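Local coordinates for protein cytochrome P450 (PDB 3OFT) that binds a haem, protoporphyrin IX containing iron, in the fold of the cytochrome P450 family, of which it is a bacterial member, at residues R277-A282 with L310-P315; A29-L34 with A320-R325; E59-A64 with R334-G339; A271-R276 with F326-A331. All coordinates share one frame; numbering follows the deposited sequence.

Interaction 1. Residues R277-A282 with L310-P315; sequences RYPTVA and LHNLDP. With HX2 ((2R,5R)-hexane-2,5-diol), chain E.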
# COMPACT_ATOMS: atom_id res chain seq x y z
N ARG A 277 -2.71 1.58 12.86
CA ARG A 277 -2.56 0.33 13.65
C ARG A 277 -2.09 -0.85 12.79
O ARG A 277 -1.42 -1.76 13.30
CB ARG A 277 -3.92 -0.05 14.29
CG ARG A 277 -4.00 -1.41 15.03
CD ARG A 277 -3.00 -1.52 16.21
NE ARG A 277 -3.06 -2.88 16.81
CZ ARG A 277 -2.42 -3.95 16.35
NH1 ARG A 277 -1.69 -3.89 15.24
NH2 ARG A 277 -2.58 -5.13 16.95
N TYR A 278 -2.50 -0.88 11.51
CA TYR A 278 -2.24 -2.06 10.64
C TYR A 278 -1.45 -1.79 9.36
O TYR A 278 -1.90 -2.18 8.26
CB TYR A 278 -3.54 -2.83 10.27
CG TYR A 278 -4.30 -3.27 11.51
CD1 TYR A 278 -3.80 -4.30 12.31
CD2 TYR A 278 -5.49 -2.65 11.88
CE1 TYR A 278 -4.49 -4.72 13.49
CE2 TYR A 278 -6.19 -3.06 13.04
CZ TYR A 278 -5.69 -4.11 13.82
OH TYR A 278 -6.34 -4.56 14.97
N PRO A 279 -0.24 -1.19 9.50
CA PRO A 279 0.54 -0.91 8.30
C PRO A 279 1.25 -2.17 7.80
O PRO A 279 1.79 -2.96 8.62
CB PRO A 279 1.57 0.12 8.81
CG PRO A 279 1.86 -0.37 10.26
CD PRO A 279 0.42 -0.67 10.72
N THR A 280 1.30 -2.35 6.49
CA THR A 280 1.94 -3.57 5.98
C THR A 280 2.87 -3.30 4.82
O THR A 280 3.29 -4.25 4.14
CB THR A 280 0.90 -4.63 5.57
OG1 THR A 280 0.09 -4.14 4.49
CG2 THR A 280 0.01 -5.09 6.80
N VAL A 281 3.16 -2.01 4.58
CA VAL A 281 4.01 -1.64 3.45
C VAL A 281 5.48 -1.54 3.87
O VAL A 281 5.79 -0.95 4.92
CB VAL A 281 3.48 -0.39 2.65
CG1 VAL A 281 4.43 -0.12 1.49
CG2 VAL A 281 2.05 -0.67 2.06
N ALA A 282 6.38 -2.17 3.11
CA ALA A 282 7.83 -1.98 3.29
C ALA A 282 8.43 -1.56 1.98
O ALA A 282 7.90 -1.94 0.91
CB ALA A 282 8.53 -3.30 3.81
N LEU A 310 7.59 -1.31 11.77
CA LEU A 310 8.55 -1.17 12.85
C LEU A 310 8.76 0.29 13.26
O LEU A 310 9.47 0.58 14.21
CB LEU A 310 9.86 -1.85 12.41
CG LEU A 310 10.10 -3.28 12.91
CD1 LEU A 310 8.90 -4.07 13.60
CD2 LEU A 310 11.10 -4.12 12.17
N HIS A 311 8.14 1.23 12.56
CA HIS A 311 7.93 2.57 13.17
C HIS A 311 6.61 2.62 13.92
O HIS A 311 6.60 2.85 15.17
CB HIS A 311 7.98 3.69 12.11
CG HIS A 311 7.78 5.07 12.66
ND1 HIS A 311 8.49 5.57 13.74
CD2 HIS A 311 6.96 6.07 12.27
CE1 HIS A 311 8.10 6.80 13.99
NE2 HIS A 311 7.19 7.14 13.11
N ASN A 312 5.49 2.42 13.21
CA ASN A 312 4.16 2.53 13.83
C ASN A 312 3.95 1.70 15.08
O ASN A 312 3.32 2.17 16.02
CB ASN A 312 3.05 2.18 12.88
CG ASN A 312 2.92 3.17 11.75
OD1 ASN A 312 3.90 3.83 11.35
ND2 ASN A 312 1.71 3.29 11.21
N LEU A 313 4.44 0.47 15.08
CA LEU A 313 4.14 -0.42 16.18
C LEU A 313 5.29 -0.63 17.18
O LEU A 313 5.26 -1.58 17.97
CB LEU A 313 3.62 -1.78 15.65
CG LEU A 313 2.35 -1.69 14.78
CD1 LEU A 313 1.87 -3.10 14.51
CD2 LEU A 313 1.19 -0.86 15.46
N ASP A 314 6.31 0.23 17.11
CA ASP A 314 7.49 0.12 17.98
C ASP A 314 7.09 0.94 19.23
O ASP A 314 6.87 2.16 19.11
CB ASP A 314 8.71 0.78 17.32
CG ASP A 314 9.98 0.76 18.23
OD1 ASP A 314 9.86 0.42 19.43
OD2 ASP A 314 11.11 1.05 17.71
N PRO A 315 6.94 0.26 20.38
CA PRO A 315 6.57 0.95 21.64
C PRO A 315 7.56 2.05 22.04
O PRO A 315 7.21 2.96 22.79
CB PRO A 315 6.50 -0.17 22.69
CG PRO A 315 7.04 -1.40 22.08
CD PRO A 315 7.26 -1.18 20.58
C1 HX2 E . 7.63 -1.93 -4.14
O1 HX2 E . 8.24 -2.25 -1.79
C2 HX2 E . 7.14 -1.99 -2.69
O2 HX2 E . 3.11 0.76 -3.51
C3 HX2 E . 6.32 -0.76 -2.26
C4 HX2 E . 5.13 -0.48 -3.19
C5 HX2 E . 4.09 0.43 -2.53
C6 HX2 E . 4.75 1.74 -2.04

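Interaction 2. Residues A29-L34 with A320-R325; sequences AWKTLL and APEEVR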
# COMPACT_ATOMS: atom_id res chain seq x y z
N ALA A 29 5.32 -11.24 13.42
CA ALA A 29 6.52 -11.74 12.68
C ALA A 29 7.62 -10.67 12.50
O ALA A 29 8.80 -10.95 12.69
CB ALA A 29 6.13 -12.36 11.34
N TRP A 30 7.22 -9.46 12.11
CA TRP A 30 8.12 -8.33 11.98
C TRP A 30 8.61 -7.79 13.31
O TRP A 30 9.79 -7.45 13.47
CB TRP A 30 7.41 -7.22 11.20
CG TRP A 30 7.61 -7.42 9.74
CD1 TRP A 30 6.73 -8.00 8.83
CD2 TRP A 30 8.80 -7.13 9.03
NE1 TRP A 30 7.34 -8.04 7.58
CE2 TRP A 30 8.60 -7.50 7.68
CE3 TRP A 30 10.04 -6.56 9.41
CZ2 TRP A 30 9.58 -7.30 6.68
CZ3 TRP A 30 11.02 -6.39 8.42
CH2 TRP A 30 10.78 -6.75 7.08
N LYS A 31 7.71 -7.74 14.29
CA LYS A 31 8.08 -7.23 15.61
C LYS A 31 9.13 -8.04 16.37
O LYS A 31 9.73 -7.52 17.31
CB LYS A 31 6.83 -7.00 16.49
CG LYS A 31 6.10 -5.70 16.09
CD LYS A 31 4.88 -5.42 16.97
CE LYS A 31 5.29 -4.96 18.37
NZ LYS A 31 4.30 -3.96 18.95
N THR A 32 9.37 -9.28 15.96
CA THR A 32 10.49 -10.07 16.52
C THR A 32 11.80 -9.29 16.41
O THR A 32 12.69 -9.44 17.27
CB THR A 32 10.68 -11.41 15.82
OG1 THR A 32 10.98 -11.19 14.43
CG2 THR A 32 9.44 -12.25 15.94
N LEU A 33 11.92 -8.45 15.37
CA LEU A 33 13.15 -7.69 15.16
C LEU A 33 13.39 -6.58 16.19
O LEU A 33 14.50 -6.09 16.31
CB LEU A 33 13.22 -7.09 13.73
CG LEU A 33 13.40 -8.05 12.55
CD1 LEU A 33 13.46 -7.23 11.24
CD2 LEU A 33 14.70 -8.86 12.72
N LEU A 34 12.34 -6.14 16.88
CA LEU A 34 12.52 -5.13 17.92
C LEU A 34 13.36 -5.64 19.11
O LEU A 34 13.88 -4.81 19.93
CB LEU A 34 11.14 -4.71 18.43
CG LEU A 34 10.46 -3.48 17.80
CD1 LEU A 34 11.06 -2.85 16.59
CD2 LEU A 34 8.87 -3.53 17.80
N ALA A 320 1.84 2.48 23.71
CA ALA A 320 0.79 1.46 23.63
C ALA A 320 0.31 1.30 22.18
O ALA A 320 -0.89 1.34 21.90
CB ALA A 320 -0.39 1.79 24.58
N PRO A 321 1.26 1.10 21.26
CA PRO A 321 1.01 1.19 19.81
C PRO A 321 -0.03 0.18 19.30
O PRO A 321 -0.66 0.43 18.28
CB PRO A 321 2.40 0.92 19.20
CG PRO A 321 3.11 0.12 20.25
CD PRO A 321 2.64 0.67 21.56
N GLU A 322 -0.22 -0.94 19.99
CA GLU A 322 -1.17 -1.93 19.53
C GLU A 322 -2.64 -1.66 19.97
O GLU A 322 -3.57 -2.33 19.51
CB GLU A 322 -0.71 -3.36 19.87
CG GLU A 322 0.40 -3.82 18.91
CD GLU A 322 0.92 -5.19 19.21
OE1 GLU A 322 2.01 -5.51 18.70
OE2 GLU A 322 0.23 -5.95 19.93
N GLU A 323 -2.84 -0.66 20.82
CA GLU A 323 -4.20 -0.23 21.20
C GLU A 323 -4.80 0.67 20.13
O GLU A 323 -4.12 1.57 19.62
CB GLU A 323 -4.20 0.49 22.58
CG GLU A 323 -3.62 -0.37 23.70
CD GLU A 323 -3.70 0.26 25.10
OE1 GLU A 323 -4.33 1.33 25.28
OE2 GLU A 323 -3.12 -0.31 26.04
N VAL A 324 -6.04 0.43 19.76
CA VAL A 324 -6.78 1.29 18.85
C VAL A 324 -7.45 2.28 19.82
O VAL A 324 -8.30 1.87 20.62
CB VAL A 324 -7.85 0.48 18.06
CG1 VAL A 324 -8.80 1.40 17.27
CG2 VAL A 324 -7.15 -0.53 17.11
N ARG A 325 -7.04 3.54 19.76
CA ARG A 325 -7.59 4.57 20.66
C ARG A 325 -7.66 5.93 20.05
O ARG A 325 -6.96 6.21 19.08
CB ARG A 325 -6.82 4.63 21.97
CG ARG A 325 -5.36 4.62 21.86
CD ARG A 325 -4.78 4.31 23.24
NE ARG A 325 -5.17 5.35 24.20
CZ ARG A 325 -5.58 5.12 25.44
NH1 ARG A 325 -5.68 3.88 25.92
NH2 ARG A 325 -5.90 6.16 26.22

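Interaction 3. Residues E59-A64 with R334-G339; sequences ELWGDA and RHTTMG. With HEM (protoporphyrin IX containing Fe), chain D.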
# COMPACT_ATOMS: atom_id res chain seq x y z
N GLU A 59 14.06 7.75 10.10
CA GLU A 59 15.15 8.60 9.62
C GLU A 59 15.63 8.21 8.22
O GLU A 59 15.84 9.06 7.35
CB GLU A 59 16.32 8.66 10.62
CG GLU A 59 17.25 7.44 10.63
CD GLU A 59 18.53 7.65 11.44
OE1 GLU A 59 19.22 6.63 11.71
OE2 GLU A 59 18.83 8.81 11.82
N LEU A 60 15.81 6.92 7.99
CA LEU A 60 16.34 6.50 6.67
C LEU A 60 15.32 6.66 5.54
O LEU A 60 15.68 6.99 4.41
CB LEU A 60 16.70 5.03 6.79
CG LEU A 60 18.12 4.62 7.20
CD1 LEU A 60 19.11 5.69 7.71
CD2 LEU A 60 18.24 3.14 7.78
N TRP A 61 14.04 6.48 5.85
CA TRP A 61 12.97 6.60 4.85
C TRP A 61 12.91 8.04 4.33
O TRP A 61 12.62 8.28 3.15
CB TRP A 61 11.63 6.22 5.48
CG TRP A 61 10.55 5.79 4.51
CD1 TRP A 61 10.13 6.41 3.37
CD2 TRP A 61 9.71 4.65 4.68
NE1 TRP A 61 9.07 5.69 2.79
CE2 TRP A 61 8.80 4.62 3.59
CE3 TRP A 61 9.63 3.65 5.65
CZ2 TRP A 61 7.84 3.60 3.44
CZ3 TRP A 61 8.66 2.65 5.51
CH2 TRP A 61 7.78 2.64 4.41
N GLY A 62 13.18 8.98 5.23
CA GLY A 62 13.10 10.39 4.88
C GLY A 62 14.36 10.95 4.21
O GLY A 62 14.33 12.07 3.70
N ASP A 63 15.45 10.18 4.23
CA ASP A 63 16.72 10.63 3.63
C ASP A 63 16.69 10.33 2.14
O ASP A 63 17.38 9.43 1.66
CB ASP A 63 17.92 9.93 4.31
CG ASP A 63 19.28 10.57 3.97
OD1 ASP A 63 19.36 11.38 3.00
OD2 ASP A 63 20.28 10.23 4.67
N ALA A 64 15.94 11.13 1.38
CA ALA A 64 15.81 10.87 -0.05
C ALA A 64 17.09 11.25 -0.79
O ALA A 64 17.31 10.79 -1.90
CB ALA A 64 14.59 11.63 -0.69
N ARG A 334 2.41 11.92 10.85
CA ARG A 334 3.38 11.64 11.92
C ARG A 334 3.72 10.16 12.07
O ARG A 334 4.67 9.80 12.76
CB ARG A 334 2.96 12.24 13.25
CG ARG A 334 3.23 13.76 13.28
CD ARG A 334 2.69 14.41 14.54
NE ARG A 334 3.49 14.10 15.72
CZ ARG A 334 3.08 14.25 16.99
NH1 ARG A 334 1.86 14.70 17.25
NH2 ARG A 334 3.90 13.94 17.99
N HIS A 335 2.95 9.29 11.43
CA HIS A 335 3.37 7.89 11.38
C HIS A 335 3.73 7.54 9.93
O HIS A 335 3.79 8.42 9.06
CB HIS A 335 2.32 6.95 12.01
CG HIS A 335 0.98 6.97 11.32
ND1 HIS A 335 0.75 6.31 10.14
CD2 HIS A 335 -0.20 7.51 11.69
CE1 HIS A 335 -0.51 6.50 9.77
NE2 HIS A 335 -1.12 7.19 10.72
N THR A 336 4.00 6.27 9.70
CA THR A 336 4.71 5.87 8.48
C THR A 336 3.89 4.96 7.57
O THR A 336 4.43 4.40 6.62
CB THR A 336 6.12 5.34 8.87
OG1 THR A 336 6.82 6.38 9.59
CG2 THR A 336 6.97 5.00 7.66
N THR A 337 2.57 4.83 7.82
CA THR A 337 1.75 3.95 6.95
C THR A 337 1.90 4.35 5.47
O THR A 337 2.01 3.47 4.59
CB THR A 337 0.26 3.93 7.35
OG1 THR A 337 0.17 3.43 8.68
CG2 THR A 337 -0.54 3.00 6.40
N MET A 338 1.94 5.66 5.21
CA MET A 338 2.00 6.17 3.86
C MET A 338 3.43 6.62 3.48
O MET A 338 3.62 7.23 2.44
CB MET A 338 1.02 7.35 3.75
CG MET A 338 -0.39 7.03 4.27
SD MET A 338 -1.15 5.66 3.42
CE MET A 338 -1.10 6.26 1.82
N GLY A 339 4.41 6.27 4.29
CA GLY A 339 5.79 6.64 4.05
C GLY A 339 6.16 7.95 4.71
O GLY A 339 5.47 8.41 5.64
CHA HEM D . 3.79 5.98 -2.50
CHB HEM D . 1.46 3.28 0.81
CHC HEM D . -2.65 3.85 -1.66
CHD HEM D . -0.15 5.58 -5.39
C1A HEM D . 3.48 5.26 -1.36
C2A HEM D . 4.40 5.01 -0.28
C3A HEM D . 3.79 4.27 0.64
C4A HEM D . 2.44 3.99 0.16
CMA HEM D . 4.46 3.76 1.94
CAA HEM D . 5.86 5.55 -0.18
CBA HEM D . 6.75 4.63 -0.99
CGA HEM D . 8.22 5.01 -0.87
O1A HEM D . 9.05 4.40 -1.61
O2A HEM D . 8.63 5.91 -0.07
C1B HEM D . 0.12 3.20 0.45
C2B HEM D . -0.93 2.60 1.23
C3B HEM D . -2.07 2.77 0.52
C4B HEM D . -1.74 3.48 -0.70
CMB HEM D . -0.72 1.92 2.59
CAB HEM D . -3.51 2.33 0.79
CBB HEM D . -3.87 1.60 1.86
C1C HEM D . -2.39 4.37 -2.89
C2C HEM D . -3.37 4.73 -3.91
C3C HEM D . -2.64 5.18 -4.97
C4C HEM D . -1.24 5.22 -4.60
CMC HEM D . -4.92 4.54 -3.78
CAC HEM D . -3.09 5.74 -6.34
CBC HEM D . -4.19 5.32 -6.96
C1D HEM D . 1.10 5.87 -4.96
C2D HEM D . 2.12 6.48 -5.79
C3D HEM D . 3.32 6.64 -4.88
C4D HEM D . 2.96 6.09 -3.60
CMD HEM D . 1.99 6.93 -7.29
CAD HEM D . 4.68 7.27 -5.32
CBD HEM D . 4.69 8.69 -4.73
CGD HEM D . 6.10 9.23 -5.00
O1D HEM D . 7.04 8.47 -5.29
O2D HEM D . 6.32 10.44 -4.87
NA HEM D . 2.27 4.64 -1.05
NB HEM D . -0.43 3.76 -0.68
NC HEM D . -1.13 4.72 -3.33
ND HEM D . 1.63 5.64 -3.69
FE HEM D . 0.57 4.76 -2.16
O HOH W 1 1.12 2.68 -3.21

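Interaction 4. Residues A271-R276 with F326-A331; sequences ADELMR and FDRGLA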
# COMPACT_ATOMS: atom_id res chain seq x y z
N ALA A 271 -10.93 5.35 10.95
CA ALA A 271 -10.18 5.04 9.73
C ALA A 271 -8.74 5.45 9.91
O ALA A 271 -7.86 4.68 9.59
CB ALA A 271 -10.77 5.68 8.49
N ASP A 272 -8.49 6.62 10.50
CA ASP A 272 -7.12 7.06 10.76
C ASP A 272 -6.36 6.17 11.75
O ASP A 272 -5.18 5.88 11.54
CB ASP A 272 -7.08 8.51 11.25
CG ASP A 272 -7.42 9.52 10.16
OD1 ASP A 272 -7.31 9.24 8.95
OD2 ASP A 272 -7.79 10.63 10.53
N GLU A 273 -7.02 5.78 12.84
CA GLU A 273 -6.44 4.94 13.88
C GLU A 273 -6.21 3.52 13.34
O GLU A 273 -5.17 2.93 13.59
CB GLU A 273 -7.31 4.95 15.18
CG GLU A 273 -6.74 4.17 16.35
CD GLU A 273 -5.40 4.71 16.91
OE1 GLU A 273 -4.78 5.64 16.33
OE2 GLU A 273 -4.95 4.16 17.92
N LEU A 274 -7.13 2.97 12.56
CA LEU A 274 -6.91 1.62 11.98
C LEU A 274 -5.76 1.61 10.95
O LEU A 274 -4.98 0.65 10.88
CB LEU A 274 -8.20 1.10 11.33
CG LEU A 274 -9.27 0.86 12.40
CD1 LEU A 274 -10.65 0.52 11.81
CD2 LEU A 274 -8.82 -0.19 13.40
N MET A 275 -5.67 2.68 10.18
CA MET A 275 -4.56 2.82 9.20
C MET A 275 -3.20 2.92 9.89
O MET A 275 -2.21 2.36 9.43
CB MET A 275 -4.79 3.96 8.21
CG MET A 275 -6.04 3.70 7.35
SD MET A 275 -6.60 5.05 6.26
CE MET A 275 -5.33 4.95 5.01
N ARG A 276 -3.16 3.57 11.05
CA ARG A 276 -1.95 3.66 11.86
C ARG A 276 -1.65 2.28 12.45
O ARG A 276 -0.49 1.88 12.54
CB ARG A 276 -2.18 4.68 13.03
CG ARG A 276 -0.95 4.90 13.87
CD ARG A 276 -1.30 5.32 15.32
NE ARG A 276 -2.18 4.37 16.03
CZ ARG A 276 -1.77 3.25 16.65
NH1 ARG A 276 -0.50 2.84 16.60
NH2 ARG A 276 -2.68 2.49 17.28
N PHE A 326 -8.53 6.77 20.61
CA PHE A 326 -8.98 7.97 19.93
C PHE A 326 -8.38 9.23 20.54
O PHE A 326 -8.76 10.32 20.18
CB PHE A 326 -10.51 8.06 20.06
CG PHE A 326 -11.25 7.05 19.22
CD1 PHE A 326 -11.53 7.32 17.87
CD2 PHE A 326 -11.68 5.84 19.76
CE1 PHE A 326 -12.22 6.38 17.07
CE2 PHE A 326 -12.37 4.90 18.99
CZ PHE A 326 -12.63 5.18 17.63
N ASP A 327 -7.52 9.07 21.53
CA ASP A 327 -6.96 10.22 22.26
C ASP A 327 -5.50 10.48 21.92
O ASP A 327 -4.77 11.13 22.68
CB ASP A 327 -7.11 10.00 23.77
CG ASP A 327 -6.38 8.75 24.28
OD1 ASP A 327 -6.36 8.56 25.51
OD2 ASP A 327 -5.88 7.92 23.48
N ARG A 328 -5.04 9.97 20.77
CA ARG A 328 -3.63 10.17 20.39
C ARG A 328 -3.34 11.55 19.82
O ARG A 328 -2.19 12.00 19.85
CB ARG A 328 -3.20 9.14 19.36
CG ARG A 328 -3.25 7.70 19.88
CD ARG A 328 -2.60 6.72 18.88
NE ARG A 328 -2.77 5.35 19.33
CZ ARG A 328 -1.92 4.71 20.13
NH1 ARG A 328 -0.80 5.29 20.54
NH2 ARG A 328 -2.17 3.47 20.48
N GLY A 329 -4.33 12.20 19.21
CA GLY A 329 -4.10 13.52 18.61
C GLY A 329 -2.97 13.48 17.58
O GLY A 329 -2.14 14.39 17.47
N LEU A 330 -2.92 12.38 16.82
CA LEU A 330 -1.79 12.10 15.94
C LEU A 330 -2.17 12.37 14.50
O LEU A 330 -3.00 11.64 13.96
CB LEU A 330 -1.47 10.61 16.08
CG LEU A 330 -0.08 10.05 16.34
CD1 LEU A 330 0.12 8.78 15.50
CD2 LEU A 330 1.09 11.04 16.21
N ALA A 331 -1.62 13.41 13.86
CA ALA A 331 -1.83 13.56 12.41
C ALA A 331 -1.25 12.34 11.63
O ALA A 331 -0.17 11.81 11.99
CB ALA A 331 -1.22 14.89 11.89

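Interaction 1. Residues R277-A282 with L310-P315
R277 and P279, where the chain leaves helix 267-277 of the P450 core for the ligand pocket, lie against N312 and L313 at the end of the short helix 309-312. L313 crosses R277 at about a right angle and packs both methyls against it: L313 CD2 is 3.5 Å from R277 O, and L313 CD1 is 3.7 Å from R277 NH1, oblique to the guanidinium. R277 CG stands anti to its own nitrogen (chi1 174°) and the chain bends at chi2, folding it over Y278, whose ring carries R277 CG 3.3 Å above its centre. R277 NE is spent on E322 O, whereas R277 O, buried under L313, finds no polar partner in the model. Two residues on, P279 CG rests 3.8 Å from both N312 CB and N312 ND2, the ring and the amide sliding past each other in opposite directions. The N312 amide is fixed at both ends, ND2 donating to R276 O in the last turn of helix 267-277 and OD1 accepting from T336 N. A282 O takes a 2.7 Å hydrogen bond from O1 of (2R,5R)-hexane-2,5-diol, and V281 CG1 lies 4.0 Å from its C6; V281 also touches the haem. Such a segment, running from the helix of the ExxR motif into a strand of the mixed sheet beside the haem, is characteristic of the cytochrome P450 fold.

Interaction 2. Residues A29-L34 with A320-R325
The last turn of helix 26-31, running on into a 3-10 segment, faces a type I turn from A320 to E323 across a wide gap, the closest CA atoms, of K31 and E322, being 11.4 Å apart. Two long side chains coming from opposite directions close that gap. K31 NZ donates to E322 OE1 at 2.8 Å in a salt bridge, reaching the oxygen from above the carboxylate plane, 41° out of it. E322 runs extended beyond CG, while the lysine kinks at chi3 (73°) and again at chi4, which lays its aliphatic part alongside the acceptor: K31 CE is 3.3 Å from E322 OE1. The ammonium also donates to L313 O, its strongest partner, and P321 CG comes within 4.4 Å of K31 NZ. The turn belongs to the meander, the irregular stretch of a P450 that leads to the haem-binding loop, so the pair ties the N-terminal helix 26-31 to a region nearly 300 residues later. T32 OG1 of the 3-10 segment hydrogen-bonds A29 O at 2.8 Å, and L34 N bonds K31 O. In the turn, E323 N closes onto A320 O at 3.0 Å, P321 O accepts from R276 NH1, and V324 packs on helix 267-277. R325 NH1 forms a salt bridge with E323 OE1, 3.0 Å away, approaching nearly along the C-O axis.

Interaction 3. Residues E59-A64 with R334-G339
W61 extends from helix 54-62 to cover T336 and G339 with one face of its indole while its edge meets the haem. From CB the side chain leaves with CG anti to the backbone N (chi1 -158°), directing the ring toward the 334-339 loop. On the pyrrole side, CD1 lies 3.8 Å from haem O2A, and NE1 donates to that same propionate oxygen at 2.9 Å, near the ring plane, with a bent N-H...O angle of 147°. G339 CA lies 3.6 Å from NE1 and also underlies CE2 and CZ2; with no side chain, G339 can come this close to indole and haem, and its positive phi (91°) separately suits glycine. CZ2 is 3.7 Å from the haem methyl CMA. Over the same face, at the six-membered ring, T336 CG2 is 3.6 Å from both CE3 and CZ3; it makes a CH-pi contact, 3.8 Å from the centroid. The T336 hydroxyl is held by R58. M338 turns back so that its CE rests 3.6 Å from haem NB. The haem is also hydrogen-bonded to R98, R285 and H343; the indole N-H bond to the propionate probably helps to stabilise its negative charge and to hold the porphyrin.

Interaction 4. Residues A271-R276 with F326-A331
E273 and R276 of helix 267-277 are the ExxR pair of the cytochrome P450 fold, and R328 of the meander joins them to complete the family's Glu-Arg-Arg triad. R328 and E273 cross at about a right angle as side chains, yet their flat ends lie almost in one plane, 23° apart. R328 NE, at the edge of its guanidinium, donates to the syn lone pair of E273 OE2 over 2.9 Å in a fairly straight bond. R276 grips the same carboxylate side-on, with NE to E273 OE1 at 2.9 Å and NH2 to E273 OE2 at 2.9 Å, but both its nitrogens sit well above the carboxylate plane. Thus OE2 serves two arginines at once, and the main-chain N of R325 as well. The two guanidiniums therefore overlap, their planes 40° apart: R276 CZ lies 3.4 Å above one face of R328, and the two NH2 atoms of R276 and R328 are 3.4 Å apart, a closeness that E273, bound at the edges of both, probably offsets. E273 and R276, one helical turn apart, both start with CG anti to the backbone N, which sends them the same way toward the meander; R328 stays extended from CG to NE. Its outer nitrogens go to carbonyls of the meander itself, NH1 to E319 O and NH2 to A320 O and E323 O, which probably helps to hold this irregular chain against the helix. Beyond the charges, L330 CD1 rests 3.7 Å from R276 CD.

The four contacts pin the chain from helix 309-312 to the haem-binding loop against helices 26-31, 54-62 and 267-277; the segments come in the order 29-34, 59-64, 271-276, 277-282, 310-315, 320-325, 326-331 and 334-339. Interactions 1 and 4 share helix 267-277, while interactions 2 and 4 use consecutive parts of the 320-331 chain. The centre of interaction 1 is about 7 Å from that of interaction 2, 11 Å from interaction 3 and 13 Å from interaction 4, and it touches all three. Interactions 2 and 3 do not touch. Polar bonds run from helix 26-31 through 310-315 to the loop beside the haem, and interactions 3 and 4 meet where T337 OG1 bonds M275 O.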